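Local coordinates for protein Myo-inositol dehydrogenase (PDB 3EUW) that probably acts as an NAD-dependent myo-inositol dehydrogenase of the Gfo/Idh/MocA family, oxidising inositol at its 2-position, at residues R125-S130 / F303-E308; A132-R137 / L250-I255; G144-L149 / L241-S246; Q148-S153 / L224-N229; P187-V192 / V215-S220. All coordinates share one frame; numbering follows the deposited sequence.

Contact 1 (R125-S130 / F303-E308)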
# COMPACT_ATOMS: atom_id res chain seq x y z
N ARG A 125 9.57 -19.05 13.06
CA ARG A 125 8.57 -18.07 12.66
C ARG A 125 7.88 -17.39 13.85
O ARG A 125 7.42 -16.26 13.71
CB ARG A 125 7.54 -18.70 11.71
CG ARG A 125 8.15 -19.19 10.40
CD ARG A 125 7.14 -19.90 9.51
NE ARG A 125 7.78 -20.60 8.41
CZ ARG A 125 7.14 -21.15 7.38
NH1 ARG A 125 5.82 -21.10 7.30
NH2 ARG A 125 7.83 -21.77 6.43
N ARG A 126 7.82 -18.04 15.00
CA ARG A 126 7.21 -17.41 16.16
C ARG A 126 8.03 -16.19 16.57
O ARG A 126 7.51 -15.26 17.19
CB ARG A 126 7.18 -18.35 17.37
CG ARG A 126 6.40 -19.62 17.19
CD ARG A 126 6.06 -20.20 18.56
NE ARG A 126 5.30 -21.43 18.47
CZ ARG A 126 4.64 -21.98 19.48
NH1 ARG A 126 4.66 -21.40 20.68
NH2 ARG A 126 3.95 -23.09 19.30
N PHE A 127 9.31 -16.19 16.20
CA PHE A 127 10.21 -15.11 16.57
C PHE A 127 10.30 -13.99 15.55
O PHE A 127 11.09 -13.06 15.70
CB PHE A 127 11.58 -15.69 16.90
CG PHE A 127 11.54 -16.69 18.03
CD1 PHE A 127 11.62 -16.27 19.36
CD2 PHE A 127 11.33 -18.04 17.77
CE1 PHE A 127 11.49 -17.17 20.41
CE2 PHE A 127 11.19 -18.96 18.81
CZ PHE A 127 11.27 -18.53 20.13
N ASP A 128 9.49 -14.08 14.50
CA ASP A 128 9.45 -13.04 13.49
C ASP A 128 8.80 -11.81 14.13
O ASP A 128 7.72 -11.92 14.72
CB ASP A 128 8.60 -13.46 12.29
CG ASP A 128 8.50 -12.37 11.25
OD1 ASP A 128 9.56 -11.94 10.75
OD2 ASP A 128 7.37 -11.93 10.94
N PRO A 129 9.44 -10.63 14.04
CA PRO A 129 8.85 -9.44 14.65
C PRO A 129 7.37 -9.22 14.28
O PRO A 129 6.54 -9.04 15.17
CB PRO A 129 9.75 -8.29 14.16
CG PRO A 129 11.10 -8.96 14.06
CD PRO A 129 10.77 -10.34 13.45
N SER A 130 7.06 -9.27 12.99
CA SER A 130 5.68 -9.07 12.53
C SER A 130 4.74 -10.13 13.10
O SER A 130 3.76 -9.80 13.76
CB SER A 130 5.61 -9.09 10.99
OG SER A 130 6.45 -8.09 10.43
N PHE A 303 11.87 -23.92 27.98
CA PHE A 303 11.90 -23.27 26.68
C PHE A 303 10.54 -23.19 26.00
O PHE A 303 9.60 -23.91 26.36
CB PHE A 303 12.85 -24.02 25.74
CG PHE A 303 14.28 -23.98 26.16
CD1 PHE A 303 15.00 -22.79 26.09
CD2 PHE A 303 14.91 -25.12 26.61
CE1 PHE A 303 16.34 -22.75 26.46
CE2 PHE A 303 16.25 -25.08 26.99
CZ PHE A 303 16.96 -23.89 26.91
N SER A 304 10.46 -22.32 25.01
CA SER A 304 9.25 -22.14 24.23
C SER A 304 9.65 -21.60 22.86
O SER A 304 10.28 -20.56 22.76
CB SER A 304 8.30 -21.16 24.91
OG SER A 304 7.13 -21.00 24.12
N PRO A 305 9.33 -22.33 21.78
CA PRO A 305 8.59 -23.59 21.71
C PRO A 305 9.31 -24.72 22.45
O PRO A 305 10.55 -24.77 22.46
CB PRO A 305 8.53 -23.88 20.21
CG PRO A 305 8.62 -22.52 19.59
CD PRO A 305 9.68 -21.87 20.43
N ASN A 306 8.54 -25.62 23.05
CA ASN A 306 9.11 -26.74 23.78
C ASN A 306 9.01 -28.07 23.02
O ASN A 306 8.49 -28.14 21.90
CB ASN A 306 8.43 -26.90 25.15
CG ASN A 306 6.95 -27.20 25.04
OD1 ASN A 306 6.52 -28.01 24.21
ND2 ASN A 306 6.16 -26.58 25.90
N PHE A 307 9.51 -29.12 23.66
CA PHE A 307 9.50 -30.45 23.09
C PHE A 307 8.08 -30.83 22.67
O PHE A 307 7.86 -31.33 21.56
CB PHE A 307 10.01 -31.46 24.13
CG PHE A 307 10.19 -32.85 23.59
CD1 PHE A 307 11.40 -33.24 23.02
CD2 PHE A 307 9.16 -33.78 23.67
CE1 PHE A 307 11.58 -34.54 22.54
CE2 PHE A 307 9.32 -35.08 23.19
CZ PHE A 307 10.54 -35.46 22.63
N GLU A 308 7.13 -30.57 23.55
CA GLU A 308 5.73 -30.89 23.32
C GLU A 308 5.17 -30.21 22.06
O GLU A 308 4.37 -30.79 21.35
CB GLU A 308 4.89 -30.49 24.54
CG GLU A 308 3.61 -31.27 24.69
CD GLU A 308 3.85 -32.77 24.67
OE1 GLU A 308 4.74 -33.26 25.41
OE2 GLU A 308 3.14 -33.47 23.92
O HOH W 1 6.61 -19.41 21.88

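Contact 2 (A132-R137 / L250-I255)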
# COMPACT_ATOMS: atom_id res chain seq x y z
N ALA A 132 5.21 -12.16 15.59
CA ALA A 132 5.22 -12.14 17.05
C ALA A 132 4.38 -10.98 17.56
O ALA A 132 3.64 -11.11 18.54
CB ALA A 132 6.66 -12.04 17.57
N ALA A 133 4.48 -9.84 16.88
CA ALA A 133 3.71 -8.66 17.26
C ALA A 133 2.21 -8.98 17.18
O ALA A 133 1.45 -8.71 18.12
CB ALA A 133 4.04 -7.50 16.33
N ILE A 134 1.79 -9.57 16.07
CA ILE A 134 0.40 -9.95 15.88
C ILE A 134 -0.08 -10.87 16.99
O ILE A 134 -1.19 -10.72 17.49
CB ILE A 134 0.19 -10.65 14.52
CG1 ILE A 134 0.53 -9.68 13.39
CG2 ILE A 134 -1.25 -11.15 14.39
CD1 ILE A 134 0.38 -10.28 11.99
N ASN A 135 0.74 -11.84 17.37
CA ASN A 135 0.36 -12.78 18.42
C ASN A 135 0.15 -12.07 19.76
O ASN A 135 -0.85 -12.29 20.44
CB ASN A 135 1.42 -13.87 18.56
CG ASN A 135 1.02 -14.93 19.57
OD1 ASN A 135 1.19 -14.74 20.77
ND2 ASN A 135 0.46 -16.04 19.09
N ALA A 136 1.09 -11.21 20.13
CA ALA A 136 1.04 -10.45 21.37
C ALA A 136 -0.10 -9.44 21.40
O ALA A 136 -0.75 -9.23 22.43
CB ALA A 136 2.36 -9.72 21.59
N ARG A 137 -0.35 -8.80 20.26
CA ARG A 137 -1.41 -7.81 20.20
C ARG A 137 -2.77 -8.51 20.25
O ARG A 137 -3.71 -7.99 20.85
CB ARG A 137 -1.25 -6.94 18.95
CG ARG A 137 0.04 -6.12 18.99
CD ARG A 137 0.31 -5.37 17.68
NE ARG A 137 -0.71 -4.37 17.40
CZ ARG A 137 -0.72 -3.59 16.32
NH1 ARG A 137 0.24 -3.70 15.41
NH2 ARG A 137 -1.70 -2.71 16.15
N LEU A 250 -5.74 -8.16 12.12
CA LEU A 250 -4.33 -7.84 12.13
C LEU A 250 -3.74 -8.74 11.07
O LEU A 250 -3.92 -9.95 11.11
CB LEU A 250 -3.71 -8.15 13.49
CG LEU A 250 -4.07 -7.15 14.60
CD1 LEU A 250 -3.58 -7.66 15.93
CD2 LEU A 250 -3.44 -5.79 14.29
N ALA A 251 -3.04 -8.16 10.10
CA ALA A 251 -2.45 -8.97 9.05
C ALA A 251 -1.02 -8.51 8.83
O ALA A 251 -0.70 -7.34 9.05
CB ALA A 251 -3.26 -8.85 7.76
N ALA A 252 -0.17 -9.44 8.40
CA ALA A 252 1.23 -9.15 8.12
C ALA A 252 1.50 -9.33 6.63
O ALA A 252 1.15 -10.35 6.05
CB ALA A 252 2.14 -10.08 8.93
N ASP A 253 2.11 -8.31 6.03
CA ASP A 253 2.45 -8.34 4.62
C ASP A 253 3.77 -9.05 4.46
O ASP A 253 4.43 -9.41 5.45
CB ASP A 253 2.63 -6.91 4.06
CG ASP A 253 1.34 -6.11 4.02
OD1 ASP A 253 0.31 -6.63 3.54
OD2 ASP A 253 1.36 -4.94 4.47
N ASN A 254 4.17 -9.23 3.21
CA ASN A 254 5.44 -9.85 2.90
C ASN A 254 6.51 -8.78 3.00
O ASN A 254 6.19 -7.59 3.09
CB ASN A 254 5.42 -10.44 1.49
CG ASN A 254 4.77 -11.82 1.46
OD1 ASN A 254 5.19 -12.72 2.20
ND2 ASN A 254 3.76 -11.99 0.61
N ILE A 255 7.77 -9.19 2.99
CA ILE A 255 8.88 -8.25 3.08
C ILE A 255 9.72 -8.24 1.82
O ILE A 255 9.99 -9.28 1.21
CB ILE A 255 9.79 -8.59 4.30
CG1 ILE A 255 8.96 -8.56 5.59
CG2 ILE A 255 10.94 -7.60 4.38
CD1 ILE A 255 9.78 -8.81 6.87

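Contact 3 (G144-L149 / L241-S246)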
# COMPACT_ATOMS: atom_id res chain seq x y z
N GLY A 144 -10.21 -8.13 19.92
CA GLY A 144 -11.25 -8.95 20.52
C GLY A 144 -10.92 -10.43 20.51
O GLY A 144 -9.75 -10.81 20.49
N ASN A 145 -11.96 -11.26 20.52
CA ASN A 145 -11.76 -12.71 20.50
C ASN A 145 -11.33 -13.14 19.10
O ASN A 145 -11.95 -12.75 18.11
CB ASN A 145 -13.05 -13.44 20.87
CG ASN A 145 -13.78 -12.80 22.03
OD1 ASN A 145 -13.21 -12.60 23.10
ND2 ASN A 145 -15.05 -12.48 21.83
N LEU A 146 -10.27 -13.93 19.03
CA LEU A 146 -9.76 -14.45 17.77
C LEU A 146 -10.78 -15.44 17.21
O LEU A 146 -11.20 -16.38 17.90
CB LEU A 146 -8.42 -15.15 18.02
CG LEU A 146 -7.73 -15.81 16.82
CD1 LEU A 146 -7.45 -14.75 15.76
CD2 LEU A 146 -6.44 -16.48 17.27
N GLU A 147 -11.19 -15.24 15.96
CA GLU A 147 -12.18 -16.10 15.34
C GLU A 147 -11.65 -16.87 14.13
O GLU A 147 -12.04 -18.01 13.89
CB GLU A 147 -13.41 -15.27 14.95
CG GLU A 147 -14.06 -14.58 16.15
CD GLU A 147 -15.18 -13.62 15.76
OE1 GLU A 147 -15.33 -13.33 14.55
OE2 GLU A 147 -15.90 -13.15 16.66
N GLN A 148 -10.76 -16.24 13.36
CA GLN A 148 -10.20 -16.87 12.18
C GLN A 148 -8.72 -16.52 12.07
O GLN A 148 -8.31 -15.42 12.44
CB GLN A 148 -10.91 -16.38 10.92
CG GLN A 148 -12.40 -16.42 11.00
CD GLN A 148 -13.06 -16.05 9.69
OE1 GLN A 148 -12.61 -15.16 8.97
NE2 GLN A 148 -14.16 -16.73 9.38
N LEU A 149 -7.94 -17.46 11.54
CA LEU A 149 -6.51 -17.27 11.35
C LEU A 149 -6.23 -17.82 9.95
O LEU A 149 -6.39 -19.01 9.70
CB LEU A 149 -5.73 -18.05 12.42
CG LEU A 149 -4.23 -17.80 12.49
CD1 LEU A 149 -3.93 -16.34 12.80
CD2 LEU A 149 -3.63 -18.69 13.56
N LEU A 241 0.05 -13.78 6.91
CA LEU A 241 -0.75 -14.26 8.02
C LEU A 241 -1.79 -13.20 8.36
O LEU A 241 -1.48 -12.01 8.42
CB LEU A 241 0.12 -14.55 9.24
CG LEU A 241 -0.61 -15.13 10.45
CD1 LEU A 241 0.36 -15.93 11.30
CD2 LEU A 241 -1.25 -14.02 11.25
N GLU A 242 -3.01 -13.65 8.59
CA GLU A 242 -4.10 -12.76 8.92
C GLU A 242 -4.87 -13.31 10.12
O GLU A 242 -5.28 -14.47 10.13
CB GLU A 242 -5.03 -12.65 7.70
CG GLU A 242 -6.26 -11.81 7.90
CD GLU A 242 -7.23 -11.91 6.71
OE1 GLU A 242 -6.77 -11.94 5.55
OE2 GLU A 242 -8.45 -11.94 6.94
N ALA A 243 -5.05 -12.47 11.14
CA ALA A 243 -5.82 -12.84 12.32
C ALA A 243 -7.08 -11.96 12.34
O ALA A 243 -6.99 -10.73 12.38
CB ALA A 243 -5.00 -12.61 13.58
N PHE A 244 -8.24 -12.59 12.30
CA PHE A 244 -9.50 -11.85 12.31
C PHE A 244 -10.25 -12.10 13.61
O PHE A 244 -10.47 -13.25 13.99
CB PHE A 244 -10.37 -12.28 11.12
CG PHE A 244 -11.73 -11.63 11.10
CD1 PHE A 244 -11.89 -10.34 10.61
CD2 PHE A 244 -12.84 -12.30 11.60
CE1 PHE A 244 -13.15 -9.72 10.61
CE2 PHE A 244 -14.11 -11.68 11.60
CZ PHE A 244 -14.25 -10.39 11.10
N GLY A 245 -10.65 -11.02 14.28
CA GLY A 245 -11.37 -11.16 15.52
C GLY A 245 -12.66 -10.38 15.57
O GLY A 245 -13.03 -9.70 14.62
N SER A 246 -13.35 -10.47 16.71
CA SER A 246 -14.62 -9.78 16.89
C SER A 246 -14.52 -8.25 16.79
O SER A 246 -15.51 -7.60 16.51
CB SER A 246 -15.24 -10.17 18.24
OG SER A 246 -14.34 -9.94 19.31

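Contact 4 (Q148-S153 / L224-N229)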
# COMPACT_ATOMS: atom_id res chain seq x y z
N GLN A 148 -10.76 -16.24 13.36
CA GLN A 148 -10.20 -16.87 12.18
C GLN A 148 -8.72 -16.52 12.07
O GLN A 148 -8.31 -15.42 12.44
CB GLN A 148 -10.91 -16.38 10.92
CG GLN A 148 -12.40 -16.42 11.00
CD GLN A 148 -13.06 -16.05 9.69
OE1 GLN A 148 -12.61 -15.16 8.97
NE2 GLN A 148 -14.16 -16.73 9.38
N LEU A 149 -7.94 -17.46 11.54
CA LEU A 149 -6.51 -17.27 11.35
C LEU A 149 -6.23 -17.82 9.95
O LEU A 149 -6.39 -19.01 9.70
CB LEU A 149 -5.73 -18.05 12.42
CG LEU A 149 -4.23 -17.80 12.49
CD1 LEU A 149 -3.93 -16.34 12.80
CD2 LEU A 149 -3.63 -18.69 13.56
N VAL A 150 -5.83 -16.94 9.04
CA VAL A 150 -5.57 -17.35 7.67
C VAL A 150 -4.09 -17.24 7.37
O VAL A 150 -3.50 -16.17 7.48
CB VAL A 150 -6.36 -16.48 6.69
CG1 VAL A 150 -6.13 -16.97 5.27
CG2 VAL A 150 -7.84 -16.53 7.05
N ILE A 151 -3.50 -18.36 7.00
CA ILE A 151 -2.07 -18.41 6.72
C ILE A 151 -1.82 -18.84 5.29
O ILE A 151 -2.39 -19.81 4.81
CB ILE A 151 -1.38 -19.39 7.69
CG1 ILE A 151 -1.70 -18.96 9.13
CG2 ILE A 151 0.13 -19.39 7.46
CD1 ILE A 151 -1.16 -19.89 10.23
N ILE A 152 -0.97 -18.09 4.60
CA ILE A 152 -0.64 -18.41 3.22
C ILE A 152 0.86 -18.48 3.07
O ILE A 152 1.57 -17.46 3.14
CB ILE A 152 -1.20 -17.37 2.24
CG1 ILE A 152 -2.73 -17.34 2.35
CG2 ILE A 152 -0.75 -17.69 0.81
CD1 ILE A 152 -3.42 -16.31 1.47
N SER A 153 1.35 -19.70 2.89
CA SER A 153 2.75 -19.96 2.71
C SER A 153 2.99 -20.66 1.37
O SER A 153 2.39 -21.70 1.07
CB SER A 153 3.26 -20.85 3.84
OG SER A 153 3.06 -20.25 5.11
N LEU A 224 -11.43 -20.96 13.64
CA LEU A 224 -11.14 -21.65 12.39
C LEU A 224 -9.79 -21.18 11.89
O LEU A 224 -9.59 -19.99 11.63
CB LEU A 224 -12.21 -21.37 11.32
CG LEU A 224 -13.60 -21.96 11.64
CD1 LEU A 224 -14.58 -21.59 10.53
CD2 LEU A 224 -13.50 -23.49 11.80
N ILE A 225 -8.85 -22.12 11.77
CA ILE A 225 -7.52 -21.79 11.28
C ILE A 225 -7.45 -22.36 9.86
O ILE A 225 -7.64 -23.56 9.66
CB ILE A 225 -6.42 -22.42 12.15
CG1 ILE A 225 -6.48 -21.88 13.58
CG2 ILE A 225 -5.07 -22.08 11.56
CD1 ILE A 225 -7.54 -22.53 14.43
N ASN A 226 -7.18 -21.49 8.89
CA ASN A 226 -7.13 -21.91 7.49
C ASN A 226 -5.73 -21.68 6.91
O ASN A 226 -5.23 -20.56 6.85
CB ASN A 226 -8.20 -21.13 6.72
CG ASN A 226 -8.33 -21.57 5.28
OD1 ASN A 226 -8.59 -22.74 4.99
ND2 ASN A 226 -8.15 -20.64 4.37
N ILE A 227 -5.10 -22.78 6.49
CA ILE A 227 -3.76 -22.73 5.95
C ILE A 227 -3.70 -23.09 4.47
O ILE A 227 -4.24 -24.12 4.05
CB ILE A 227 -2.83 -23.70 6.72
CG1 ILE A 227 -2.84 -23.34 8.21
CG2 ILE A 227 -1.41 -23.63 6.17
CD1 ILE A 227 -2.12 -24.37 9.09
N VAL A 228 -3.04 -22.23 3.69
CA VAL A 228 -2.87 -22.42 2.26
C VAL A 228 -1.38 -22.57 1.91
O VAL A 228 -0.56 -21.69 2.23
CB VAL A 228 -3.47 -21.24 1.44
CG1 VAL A 228 -3.25 -21.48 -0.06
CG2 VAL A 228 -4.97 -21.08 1.75
N ASN A 229 -1.03 -23.68 1.28
CA ASN A 229 0.36 -23.95 0.90
C ASN A 229 0.49 -24.24 -0.60
O ASN A 229 -0.44 -24.74 -1.24
CB ASN A 229 0.91 -25.17 1.63
CG ASN A 229 1.23 -24.92 3.09
OD1 ASN A 229 1.32 -23.78 3.58
ND2 ASN A 229 1.43 -26.02 3.81

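Contact 5 (P187-V192 / V215-S220)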
# COMPACT_ATOMS: atom_id res chain seq x y z
N PRO A 187 -3.65 -22.83 20.93
CA PRO A 187 -3.02 -24.04 21.46
C PRO A 187 -3.85 -25.31 21.36
O PRO A 187 -3.34 -26.38 21.06
CB PRO A 187 -2.73 -23.68 22.92
CG PRO A 187 -2.64 -22.19 22.90
CD PRO A 187 -3.74 -21.79 21.96
N ASN A 188 -5.14 -25.17 21.62
CA ASN A 188 -6.05 -26.30 21.62
C ASN A 188 -6.82 -26.55 20.33
O ASN A 188 -7.88 -25.95 20.09
CB ASN A 188 -7.02 -26.13 22.79
CG ASN A 188 -6.30 -25.79 24.08
OD1 ASN A 188 -6.84 -25.09 24.95
ND2 ASN A 188 -5.07 -26.28 24.22
N ILE A 189 -6.30 -27.45 19.51
CA ILE A 189 -6.93 -27.81 18.25
C ILE A 189 -7.66 -29.13 18.47
O ILE A 189 -7.11 -30.07 19.06
CB ILE A 189 -5.88 -28.00 17.14
CG1 ILE A 189 -5.03 -26.72 16.99
CG2 ILE A 189 -6.57 -28.37 15.83
CD1 ILE A 189 -5.80 -25.48 16.60
N VAL A 190 -8.91 -29.22 18.02
CA VAL A 190 -9.67 -30.44 18.21
C VAL A 190 -9.91 -31.24 16.93
O VAL A 190 -9.93 -32.47 16.98
CB VAL A 190 -11.02 -30.16 18.90
CG1 VAL A 190 -10.78 -29.59 20.29
CG2 VAL A 190 -11.84 -29.18 18.09
N GLU A 191 -10.07 -30.56 15.80
CA GLU A 191 -10.31 -31.25 14.53
C GLU A 191 -9.37 -30.79 13.42
O GLU A 191 -8.91 -29.64 13.41
CB GLU A 191 -11.76 -31.06 14.07
CG GLU A 191 -12.81 -31.52 15.09
CD GLU A 191 -14.22 -31.54 14.52
OE1 GLU A 191 -14.54 -30.70 13.65
OE2 GLU A 191 -15.02 -32.40 14.95
N VAL A 192 -9.12 -31.69 12.47
CA VAL A 192 -8.24 -31.39 11.36
C VAL A 192 -8.82 -31.82 10.02
O VAL A 192 -9.24 -32.96 9.85
CB VAL A 192 -6.88 -32.09 11.56
CG1 VAL A 192 -6.01 -31.90 10.33
CG2 VAL A 192 -6.19 -31.51 12.78
N VAL A 215 -5.55 -26.47 4.40
CA VAL A 215 -5.88 -27.08 5.68
C VAL A 215 -6.83 -26.19 6.48
O VAL A 215 -6.70 -24.96 6.47
CB VAL A 215 -4.61 -27.32 6.53
CG1 VAL A 215 -4.99 -27.77 7.93
CG2 VAL A 215 -3.72 -28.37 5.85
N THR A 216 -7.79 -26.80 7.15
CA THR A 216 -8.71 -26.06 8.01
C THR A 216 -8.78 -26.77 9.37
O THR A 216 -9.21 -27.92 9.46
CB THR A 216 -10.12 -25.96 7.38
OG1 THR A 216 -10.03 -25.25 6.13
CG2 THR A 216 -11.04 -25.19 8.28
N LEU A 217 -8.34 -26.08 10.42
CA LEU A 217 -8.35 -26.64 11.77
C LEU A 217 -9.45 -26.01 12.61
O LEU A 217 -9.75 -24.82 12.46
CB LEU A 217 -7.01 -26.37 12.47
CG LEU A 217 -5.70 -26.67 11.75
CD1 LEU A 217 -4.54 -26.08 12.54
CD2 LEU A 217 -5.52 -28.18 11.59
N ARG A 218 -10.06 -26.80 13.49
CA ARG A 218 -11.09 -26.28 14.38
C ARG A 218 -10.49 -26.16 15.78
O ARG A 218 -9.94 -27.13 16.31
CB ARG A 218 -12.31 -27.19 14.44
CG ARG A 218 -13.34 -26.79 15.51
CD ARG A 218 -14.60 -27.65 15.44
NE ARG A 218 -15.10 -27.69 14.08
CZ ARG A 218 -16.29 -27.28 13.69
NH1 ARG A 218 -17.14 -26.77 14.59
NH2 ARG A 218 -16.64 -27.37 12.42
N GLY A 219 -10.58 -24.97 16.36
CA GLY A 219 -10.08 -24.74 17.70
C GLY A 219 -11.15 -25.07 18.73
O GLY A 219 -12.34 -25.09 18.40
N SER A 220 -10.74 -25.33 19.97
CA SER A 220 -11.66 -25.70 21.04
C SER A 220 -12.82 -24.74 21.28
O SER A 220 -13.84 -25.12 21.86
CB SER A 220 -10.87 -25.90 22.34
OG SER A 220 -10.14 -24.73 22.67
O HOH W 2 -9.73 -24.19 25.52
O HOH W 3 -13.88 -29.32 11.77

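Contact 1 (R125-S130 / F303-E308)
Ser304 and Arg126 grip the same water molecule, which lies 2.8 Å from Ser304 OG and accepts a hydrogen bond from Arg126 NH1 at 3.0 Å. Ser304 OG and Arg126 NH1 are themselves 4.3 Å apart, so the water links them. Arg126 reaches this position with its chain extended from CG to NE, sliding past Pro305 in the opposite direction. Its CD lies 3.6 Å from Pro305 CG, and the same ring carbon sits over one face of the guanidinium, 3.7 Å from NE. A delocalised planar cation suits this place: an apolar methylene can rest on its face while the N-H groups serve polar partners, NH2 forming a salt bridge with Asp180.

The contact joins the turn after the last strand of the NAD-binding Rossmann sheet, strand 119-121, to the loop that leads into helix 307-326, and Pro305 bonds to Leu121 of that strand through the backbone. Phe127 meets the proline tip to tip, its CE2 3.7 Å from Pro305 CD. At the edge of the Phe127 ring and in its plane lies Ser304 O, 3.5 Å from Phe127 CZ, where the weakly positive rim can favour a carbonyl oxygen. The peptide bond before Pro305 is cis, a form that proline tolerates better than other residues. Asn306 then N-caps helix 307-326 with OD1, and Asp128 does the same for helix 129-139 with OD2.

Contact 2 (A132-R137 / L250-I255)
Ile134 CG1 and Leu250 CG both stand anti to the carbonyl carbon, and in Ile134 chi2 of 179° then stretches CD1 away from the helix toward the strand. The result is helix-on-sheet packing in the C-terminal alpha/beta domain: helix 129-139 lies against strand 248-252, an outermost strand of the mixed sheet within this chain. The two short axes run nearly antiparallel, 170° apart, and approach to 8.9 Å.

Ile134 makes contact through both of its branches. CG2 slides past Leu250, 4.0 Å from its CB, while CD1 reaches Ala252, 3.5 Å from its CB. The small methyl of Ala252 suits a place where the long branch of an isoleucine presses close to the strand, and the alternation of strand side chains puts Leu250 and Ala252 on the helix side while Ala251 points away. Leu241 and Ala243 of the neighbouring strand continue this apolar surface under Ile134.

Past strand 248-252 the sheet runs on into the second subunit, whose strand pairs antiparallel with residues 250-252. Arg137, one helical turn after Ile134, crosses Leu250 at about a right angle. Its CB lies 3.9 Å from Leu250 CD1, so the aliphatic part of the chain serves as packing, while NH2 makes a salt bridge with Glu142. Over the centre of the Arg137 guanidinium, 4.0 Å above its plane, sits Leu250 CD2.

Contact 3 (G144-L149 / L241-S246)
Backbone hydrogen bonds between Gln148 and Phe244 carry this antiparallel strand pair. Phe244 N bonds to Gln148 O at 2.8 Å, and Phe244 O accepts from two donors, Glu147 N at 2.9 Å and Gln148 N at 3.1 Å. Two residues thus stand opposite one, a classic beta bulge that shifts the register by a residue.

At the strand ends the bonding passes to a side chain. Ser246 N bonds to Asn145 O, and Asn145 N returns a bond to Ser246 OG at 3.0 Å. The hydroxyl can do this because chi1 of 55° sets OG between the backbone N and the carbonyl carbon. Gly144 has positive phi, a conformation that favours glycine, and its CA passes close to Ser246 OG.

Apolar contacts lie on the face of Leu149 and Ala243. Leu149 CD1 touches Leu241 CD2 at 3.9 Å and Ala243 CB at 4.0 Å, while Leu146 CD1 comes to 3.9 Å from that same alanine methyl, which is small enough to take both leucines.

Polar-aromatic contacts fill the other side. Gln148 lies beside the Phe244 ring, pointing the same way, and Glu147 OE1 stands 3.6 Å from Phe244 CE2. Glu147 also hydrogen-bonds to His232, and Gln148 to Arg154, both of the third subunit. The sheet is therefore two-sided in its chemistry, apolar toward its own helices and mixed, with hydrogen-bonding groups beside the Phe244 ring, toward the third subunit.

Contact 4 (Q148-S153 / L224-N229)
The flat peptide groups of Leu149, Ile151 and Ser153 meet those of Leu224, Asn226 and Val228 through their N-H and C=O ends, while side chains lie on both faces of the sheet they form. Five hydrogen bonds zigzag between the strands: Leu149 N to Leu224 O at 3.0 Å, Asn226 N to Leu149 O, Ile151 N to Asn226 O at 2.8 Å, Val228 N to Ile151 O and Ser153 N to Val228 O. The CA-H groups of Gln148, Val150 and Ile152 lean on the same carbonyl oxygens, with Val150 CA 3.3 Å from Asn226 O.

These are the parallel pair within the mixed sheet of the C-terminal domain, their axes 10° apart, in unbroken register from Gln148-Leu224 to Ser153-Asn229. Beta-branched residues, which favour extended backbone, make up half of each segment. On the face of Leu149 and Ile151, turned to helix 169-185, Leu149 CB lies 4.1 Å from Ile225 CG1, the two side chains pointing the same way, and Ile151 CB lies 4.2 Å from Ile227 CG1. Ser153 OG, on this face too, bonds to Asp178 of that helix. On the face that meets the third subunit, Ile152 CG1 runs beside Val228 CB at 4.1 Å.

Contact 5 (P187-V192 / V215-S220)
Arg218 lies alongside Glu191, both side chains pointing the same way, and each carbon from CB to CD meets something on the partner strand. Its CB rests 3.9 Å from Glu191 CB, its CG lies 3.8 Å from Val190 CG2, and its CD 3.5 Å from Glu191 OE1. There the chain bends: chi3 of -50° turns NE toward Glu191, and NE forms a salt bridge with OE1 at 3.1 Å. The carboxylate and guanidinium planes stand 70° apart, so the two groups do not pair flat, and OE1 lies oblique to the guanidinium. A water at its edge, in plane, accepts from NE, but is doubtful, being modelled too close to OE1. At the tip NH2 makes a weak hydrogen bond to Gly196 O of the third subunit.

Beneath this pair the backbones form a classic beta bulge between antiparallel strands 189-197 and 212-219. Val190 N bonds to Arg218 O at 2.9 Å, Glu191 N makes a weak bond to the same oxygen at 3.5 Å, and Arg218 N bonds in return to Glu191 O. The register shift sets Ile189 opposite Gly219.

Hydrophobic residues occupy the other face, turned toward helices 169-185 and 307-326. Leu217 CD2 touches Val192 CG2 at 3.6 Å, and Leu217 CB meets Ile189 CG2. Where strand 189-197 begins and strand 212-219 ends, Ser220 N bonds to Asn188 O, and a water bridges Asn188 OD1 and Ser220 OG.

In the fold
From the N terminus the chain first builds the Rossmann domain, and contact 1 opens just after its last strand. It closes 173 residues later, ahead of helix 307-326, and its loop encloses the other four. Contact 2 comes next, tying helix 129-139 to strand 248-252. Within its loop, contacts 3 and 4 start from the same strand, 146-154, and join it to its two neighbours, 238-245 and 224-230; contact 4 closes first. Contact 5 sits innermost, pairing strands 189-197 and 212-219. No loops cross. Contacts 3 to 5 pair strands of one mixed sheet, contact 2 sets a helix against its edge strand, and contact 1 joins the segment after Rossmann strand 119-121 to the loop before helix 307-326.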